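Local coordinates for 75aa long hypothetical regulatory protein AsnC (Pyrococcus horikoshii, PDB 2CVI), which is of unknown function but, as a stand-alone Lrp/AsnC ligand-binding domain that associates with itself, may take part in ligand-responsive regulation, at residues M1-T10 / Y38-L49. Numbering follows the deposited sequence.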
ATOM      1  N   MET A   1      14.093  -9.097  -9.787  1.00 27.40           N
ATOM      2  CA  MET A   1      14.026  -8.103  -8.674  1.00 25.15           C
ATOM      3  C   MET A   1      12.744  -8.420  -7.889  1.00 24.60           C
ATOM      4  O   MET A   1      11.755  -8.857  -8.484  1.00 25.39           O
ATOM      5  CB  MET A   1      13.961  -6.692  -9.262  1.00 28.12           C
ATOM      6  CG  MET A   1      13.749  -5.560  -8.270  1.00 28.56           C
ATOM      7  SD  MET A   1      13.570  -3.977  -9.181  1.00 35.33           S
ATOM      8  CE  MET A   1      11.839  -3.997  -9.455  1.00 32.77           C
ATOM      9  N   VAL A   2      12.787  -8.239  -6.568  1.00 19.97           N
ATOM     10  CA  VAL A   2      11.620  -8.476  -5.713  1.00 19.09           C
ATOM     11  C   VAL A   2      11.017  -7.122  -5.356  1.00 17.51           C
ATOM     12  O   VAL A   2      11.745  -6.184  -5.020  1.00 17.74           O
ATOM     13  CB  VAL A   2      12.035  -9.189  -4.412  1.00 17.91           C
ATOM     14  CG1 VAL A   2      10.828  -9.333  -3.477  1.00 21.86           C
ATOM     15  CG2 VAL A   2      12.553 -10.572  -4.725  1.00 20.01           C
ATOM     16  N   THR A   3       9.688  -7.027  -5.411  1.00 17.45           N
ATOM     17  CA  THR A   3       8.960  -5.811  -5.105  1.00 16.06           C
ATOM     18  C   THR A   3       8.056  -6.127  -3.915  1.00 14.65           C
ATOM     19  O   THR A   3       7.379  -7.148  -3.903  1.00 15.01           O
ATOM     20  CB  THR A   3       8.086  -5.399  -6.295  1.00 18.66           C
ATOM     21  OG1 THR A   3       8.956  -5.115  -7.399  1.00 20.12           O
ATOM     22  CG2 THR A   3       7.268  -4.161  -5.971  1.00 18.00           C
ATOM     23  N   ALA A   4       8.053  -5.247  -2.925  1.00 14.85           N
ATOM     24  CA  ALA A   4       7.220  -5.498  -1.749  1.00 13.96           C
ATOM     25  C   ALA A   4       6.749  -4.210  -1.105  1.00 14.24           C
ATOM     26  O   ALA A   4       7.338  -3.160  -1.299  1.00 14.28           O
ATOM     27  CB  ALA A   4       8.023  -6.336  -0.705  1.00 13.08           C
ATOM     28  N   PHE A   5       5.647  -4.295  -0.371  1.00 12.77           N
ATOM     29  CA  PHE A   5       5.156  -3.159   0.389  1.00 12.87           C
ATOM     30  C   PHE A   5       5.294  -3.539   1.852  1.00 15.22           C
ATOM     31  O   PHE A   5       4.849  -4.619   2.259  1.00 16.72           O
ATOM     32  CB  PHE A   5       3.681  -2.894   0.092  1.00 12.88           C
ATOM     33  CG  PHE A   5       3.462  -2.188  -1.195  1.00 13.33           C
ATOM     34  CD1 PHE A   5       3.419  -0.792  -1.235  1.00 13.97           C
ATOM     35  CD2 PHE A   5       3.367  -2.909  -2.377  1.00 15.71           C
ATOM     36  CE1 PHE A   5       3.304  -0.120  -2.420  1.00 14.20           C
ATOM     37  CE2 PHE A   5       3.244  -2.268  -3.603  1.00 16.05           C
ATOM     38  CZ  PHE A   5       3.216  -0.853  -3.637  1.00 16.01           C
ATOM     39  N   ILE A   6       5.948  -2.680   2.622  1.00 14.43           N
ATOM     40  CA  ILE A   6       6.111  -2.946   4.053  1.00 14.35           C
ATOM     41  C   ILE A   6       5.160  -1.992   4.796  1.00 13.58           C
ATOM     42  O   ILE A   6       5.293  -0.764   4.644  1.00 14.54           O
ATOM     43  CB  ILE A   6       7.555  -2.682   4.521  1.00 14.07           C
ATOM     44  CG1 ILE A   6       8.583  -3.508   3.731  1.00 15.09           C
ATOM     45  CG2 ILE A   6       7.649  -3.094   6.032  1.00 14.74           C
ATOM     46  CD1 ILE A   6      10.032  -3.118   4.054  1.00 17.34           C
ATOM     47  N   LEU A   7       4.209  -2.533   5.552  1.00 12.78           N
ATOM     48  CA  LEU A   7       3.240  -1.734   6.312  1.00 13.78           C
ATOM     49  C   LEU A   7       3.806  -1.619   7.711  1.00 13.76           C
ATOM     50  O   LEU A   7       4.176  -2.630   8.306  1.00 14.55           O
ATOM     51  CB  LEU A   7       1.859  -2.419   6.324  1.00 17.77           C
ATOM     52  CG  LEU A   7       0.978  -2.528   5.060  1.00 23.17           C
ATOM     53  CD1 LEU A   7       0.431  -1.180   4.681  1.00 24.74           C
ATOM     54  CD2 LEU A   7       1.712  -3.208   3.918  1.00 24.48           C
ATOM     55  N   MET A   8       3.871  -0.400   8.240  1.00 12.66           N
ATOM     56  CA  MET A   8       4.509  -0.159   9.523  1.00 13.08           C
ATOM     57  C   MET A   8       3.680   0.538  10.570  1.00 13.67           C
ATOM     58  O   MET A   8       2.879   1.426  10.255  1.00 13.58           O
ATOM     59  CB  MET A   8       5.765   0.688   9.320  1.00 13.61           C
ATOM     60  CG  MET A   8       6.706   0.178   8.185  1.00 13.77           C
ATOM     61  SD  MET A   8       8.168   1.234   8.136  1.00 17.45           S
ATOM     62  CE  MET A   8       9.159   0.354   6.842  1.00 16.29           C
ATOM     63  N   VAL A   9       3.898   0.125  11.827  1.00 14.32           N
ATOM     64  CA  VAL A   9       3.293   0.756  13.012  1.00 16.22           C
ATOM     65  C   VAL A   9       4.466   1.522  13.597  1.00 16.95           C
ATOM     66  O   VAL A   9       5.565   0.997  13.765  1.00 16.43           O
ATOM     67  CB  VAL A   9       2.785  -0.275  14.031  1.00 16.34           C
ATOM     68  CG1 VAL A   9       2.342   0.451  15.322  1.00 18.20           C
ATOM     69  CG2 VAL A   9       1.677  -1.080  13.449  1.00 15.81           C
ATOM     70  N   THR A  10       4.297   2.804  13.866  1.00 16.32           N
ATOM     71  CA  THR A  10       5.389   3.564  14.428  1.00 16.49           C
ATOM     72  C   THR A  10       4.937   4.287  15.682  1.00 17.02           C
ATOM     73  O   THR A  10       3.739   4.471  15.894  1.00 17.13           O
ATOM     74  CB  THR A  10       5.915   4.647  13.460  1.00 19.68           C
ATOM     75  OG1 THR A  10       4.908   5.648  13.277  1.00 22.31           O
ATOM     76  CG2 THR A  10       6.249   4.082  12.098  1.00 19.45           C
ATOM     77  N   TYR A  38      -2.258   0.891   9.763  1.00 15.59           N
ATOM     78  CA  TYR A  38      -0.833   1.159   9.801  1.00 15.93           C
ATOM     79  C   TYR A  38      -0.578   2.655   9.669  1.00 15.13           C
ATOM     80  O   TYR A  38      -1.459   3.413   9.219  1.00 17.53           O
ATOM     81  CB  TYR A  38      -0.146   0.400   8.669  1.00 16.51           C
ATOM     82  CG  TYR A  38      -0.233  -1.108   8.838  1.00 16.19           C
ATOM     83  CD1 TYR A  38       0.674  -1.786   9.655  1.00 18.00           C
ATOM     84  CD2 TYR A  38      -1.235  -1.831   8.211  1.00 17.95           C
ATOM     85  CE1 TYR A  38       0.578  -3.177   9.853  1.00 19.82           C
ATOM     86  CE2 TYR A  38      -1.344  -3.227   8.395  1.00 18.49           C
ATOM     87  CZ  TYR A  38      -0.436  -3.873   9.209  1.00 19.45           C
ATOM     88  OH  TYR A  38      -0.531  -5.233   9.361  1.00 21.29           O
ATOM     89  N   ASP A  39       0.615   3.073  10.077  1.00 13.89           N
ATOM     90  CA  ASP A  39       1.047   4.465  10.048  1.00 12.73           C
ATOM     91  C   ASP A  39       1.873   4.878   8.866  1.00 14.81           C
ATOM     92  O   ASP A  39       1.932   6.069   8.518  1.00 14.71           O
ATOM     93  CB  ASP A  39       1.865   4.766  11.314  1.00 14.81           C
ATOM     94  CG  ASP A  39       1.083   4.485  12.575  1.00 16.43           C
ATOM     95  OD1 ASP A  39       0.015   5.123  12.754  1.00 15.78           O
ATOM     96  OD2 ASP A  39       1.534   3.655  13.386  1.00 15.64           O
ATOM     97  N   LEU A  40       2.590   3.904   8.307  1.00 14.26           N
ATOM     98  CA  LEU A  40       3.466   4.192   7.183  1.00 16.29           C
ATOM     99  C   LEU A  40       3.451   3.026   6.221  1.00 16.29           C
ATOM    100  O   LEU A  40       3.371   1.878   6.638  1.00 17.39           O
ATOM    101  CB  LEU A  40       4.916   4.427   7.691  1.00 20.22           C
ATOM    102  CG  LEU A  40       6.066   4.896   6.786  1.00 23.58           C
ATOM    103  CD1 LEU A  40       5.688   6.201   6.090  1.00 24.95           C
ATOM    104  CD2 LEU A  40       7.336   5.085   7.636  1.00 24.88           C
ATOM    105  N   ILE A  41       3.480   3.322   4.923  1.00 14.89           N
ATOM    106  CA  ILE A  41       3.551   2.276   3.902  1.00 15.34           C
ATOM    107  C   ILE A  41       4.762   2.607   3.040  1.00 15.86           C
ATOM    108  O   ILE A  41       4.913   3.724   2.564  1.00 15.15           O
ATOM    109  CB  ILE A  41       2.356   2.252   2.987  1.00 17.22           C
ATOM    110  CG1 ILE A  41       1.120   1.861   3.761  1.00 20.71           C
ATOM    111  CG2 ILE A  41       2.613   1.189   1.837  1.00 18.49           C
ATOM    112  CD1 ILE A  41      -0.103   1.809   2.899  1.00 21.99           C
ATOM    113  N   VAL A  42       5.616   1.618   2.830  1.00 14.09           N
ATOM    114  CA  VAL A  42       6.820   1.830   2.047  1.00 15.68           C
ATOM    115  C   VAL A  42       6.915   0.776   0.947  1.00 14.95           C
ATOM    116  O   VAL A  42       6.587  -0.401   1.164  1.00 15.68           O
ATOM    117  CB  VAL A  42       8.053   1.777   2.972  1.00 19.30           C
ATOM    118  CG1 VAL A  42       7.760   2.625   4.240  1.00 21.34           C
ATOM    119  CG2 VAL A  42       8.416   0.359   3.341  1.00 24.43           C
ATOM    120  N   LYS A  43       7.278   1.201  -0.261  1.00 12.86           N
ATOM    121  CA  LYS A  43       7.436   0.273  -1.386  1.00 14.24           C
ATOM    122  C   LYS A  43       8.938   0.079  -1.515  1.00 15.53           C
ATOM    123  O   LYS A  43       9.693   1.045  -1.644  1.00 15.66           O
ATOM    124  CB  LYS A  43       6.883   0.823  -2.736  1.00 14.67           C
ATOM    125  CG  LYS A  43       6.860  -0.257  -3.857  1.00 17.60           C
ATOM    126  CD  LYS A  43       6.404   0.286  -5.238  1.00 17.02           C
ATOM    127  CE  LYS A  43       6.220  -0.839  -6.250  1.00 19.07           C
ATOM    128  NZ  LYS A  43       6.112  -0.246  -7.625  1.00 21.00           N
ATOM    129  N   VAL A  44       9.370  -1.178  -1.471  1.00 14.58           N
ATOM    130  CA  VAL A  44      10.785  -1.505  -1.627  1.00 15.34           C
ATOM    131  C   VAL A  44      11.003  -2.475  -2.781  1.00 16.70           C
ATOM    132  O   VAL A  44      10.113  -3.231  -3.184  1.00 15.92           O
ATOM    133  CB  VAL A  44      11.364  -2.184  -0.375  1.00 16.31           C
ATOM    134  CG1 VAL A  44      11.327  -1.253   0.802  1.00 17.52           C
ATOM    135  CG2 VAL A  44      10.592  -3.432  -0.063  1.00 16.55           C
ATOM    136  N   GLU A  45      12.196  -2.374  -3.362  1.00 16.03           N
ATOM    137  CA  GLU A  45      12.646  -3.291  -4.408  1.00 16.69           C
ATOM    138  C   GLU A  45      14.045  -3.770  -3.973  1.00 17.35           C
ATOM    139  O   GLU A  45      14.910  -2.970  -3.591  1.00 18.62           O
ATOM    140  CB  GLU A  45      12.695  -2.587  -5.792  1.00 18.66           C
ATOM    141  CG  GLU A  45      11.316  -2.186  -6.304  1.00 19.83           C
ATOM    142  CD  GLU A  45      11.344  -1.346  -7.588  1.00 24.41           C
ATOM    143  OE1 GLU A  45      12.396  -0.752  -7.890  1.00 25.27           O
ATOM    144  OE2 GLU A  45      10.307  -1.282  -8.270  1.00 25.80           O
ATOM    145  N   THR A  46      14.247  -5.080  -4.026  1.00 16.43           N
ATOM    146  CA  THR A  46      15.521  -5.705  -3.653  1.00 16.77           C
ATOM    147  C   THR A  46      15.894  -6.751  -4.699  1.00 16.86           C
ATOM    148  O   THR A  46      15.039  -7.213  -5.452  1.00 17.72           O
ATOM    149  CB  THR A  46      15.452  -6.369  -2.249  1.00 17.41           C
ATOM    150  OG1 THR A  46      14.457  -7.399  -2.239  1.00 18.51           O
ATOM    151  CG2 THR A  46      15.151  -5.306  -1.161  1.00 18.17           C
ATOM    152  N   ASP A  47      17.167  -7.140  -4.737  1.00 18.42           N
ATOM    153  CA  ASP A  47      17.596  -8.123  -5.722  1.00 20.69           C
ATOM    154  C   ASP A  47      16.976  -9.496  -5.504  1.00 20.20           C
ATOM    155  O   ASP A  47      16.561 -10.185  -6.445  1.00 23.03           O
ATOM    156  CB  ASP A  47      19.120  -8.244  -5.664  1.00 24.18           C
ATOM    157  CG  ASP A  47      19.824  -6.994  -6.139  1.00 29.46           C
ATOM    158  OD1 ASP A  47      19.163  -6.123  -6.751  1.00 32.55           O
ATOM    159  OD2 ASP A  47      21.052  -6.892  -5.910  1.00 32.36           O
ATOM    160  N   THR A  48      16.943  -9.898  -4.248  1.00 17.36           N
ATOM    161  CA  THR A  48      16.468 -11.203  -3.843  1.00 17.33           C
ATOM    162  C   THR A  48      15.589 -11.112  -2.612  1.00 17.80           C
ATOM    163  O   THR A  48      15.529 -10.065  -1.928  1.00 16.69           O
ATOM    164  CB  THR A  48      17.670 -12.115  -3.442  1.00 17.60           C
ATOM    165  OG1 THR A  48      18.291 -11.587  -2.243  1.00 18.46           O
ATOM    166  CG2 THR A  48      18.742 -12.119  -4.570  1.00 19.45           C
ATOM    167  N   LEU A  49      14.900 -12.207  -2.322  1.00 16.31           N
ATOM    168  CA  LEU A  49      14.101 -12.301  -1.102  1.00 17.62           C
ATOM    169  C   LEU A  49      14.990 -12.260   0.129  1.00 17.51           C
ATOM    170  O   LEU A  49      14.618 -11.703   1.171  1.00 17.77           O
ATOM    171  CB  LEU A  49      13.252 -13.579  -1.073  1.00 19.95           C
ATOM    172  CG  LEU A  49      11.911 -13.494  -1.759  1.00 20.80           C
ATOM    173  CD1 LEU A  49      11.152 -14.780  -1.411  1.00 19.12           C
ATOM    174  CD2 LEU A  49      11.087 -12.263  -1.258  1.00 22.11           C
TER
HETATM  175  O   HOH W   1       8.435  -3.049  -8.940  1.00 33.70           O
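Leu7 sets its CB over the centre of the Tyr38 ring, 3.5 Å from the centroid and 10° off the normal, a CH-pi contact just before strand 40-46 begins to pair antiparallel with strand 2-10. Leu7 CD1 turns instead to Ile41, 3.3 Å from Ile41 CG1. Next along this face, Lys43 keeps CG anti to its backbone N (chi1 -171°) and runs extended across Phe5: CG lies over the ring face, offset toward the rim, CE presses on Thr3 CG2, and NZ hydrogen-bonds to Tyr32 OH of the second subunit. The edge of the Phe5 ring meets Ile41 CG2. Thr3 and Glu45 lie side by side, a water joining OG1 to OE2, while Glu45 OE1 forms a salt bridge with Lys29. On the other face, Ala4, Ile6 and Val44 pack under helix 49-59, with Ile6 CB 3.4 Å from Val42 CG2; the extended Met8 brings CE to Val42. Beside Tyr38, Asp39 N and Leu40 N both donate to Met8 O, making a classic beta bulge, and Asp39 OD2 accepts from Thr10 N (2.9 Å, 166°) on its anti side, somewhat out of the carboxylate plane. These are the central strands of the ferredoxin-like Lrp/AsnC fold, helices on one face, dimer partner on the other.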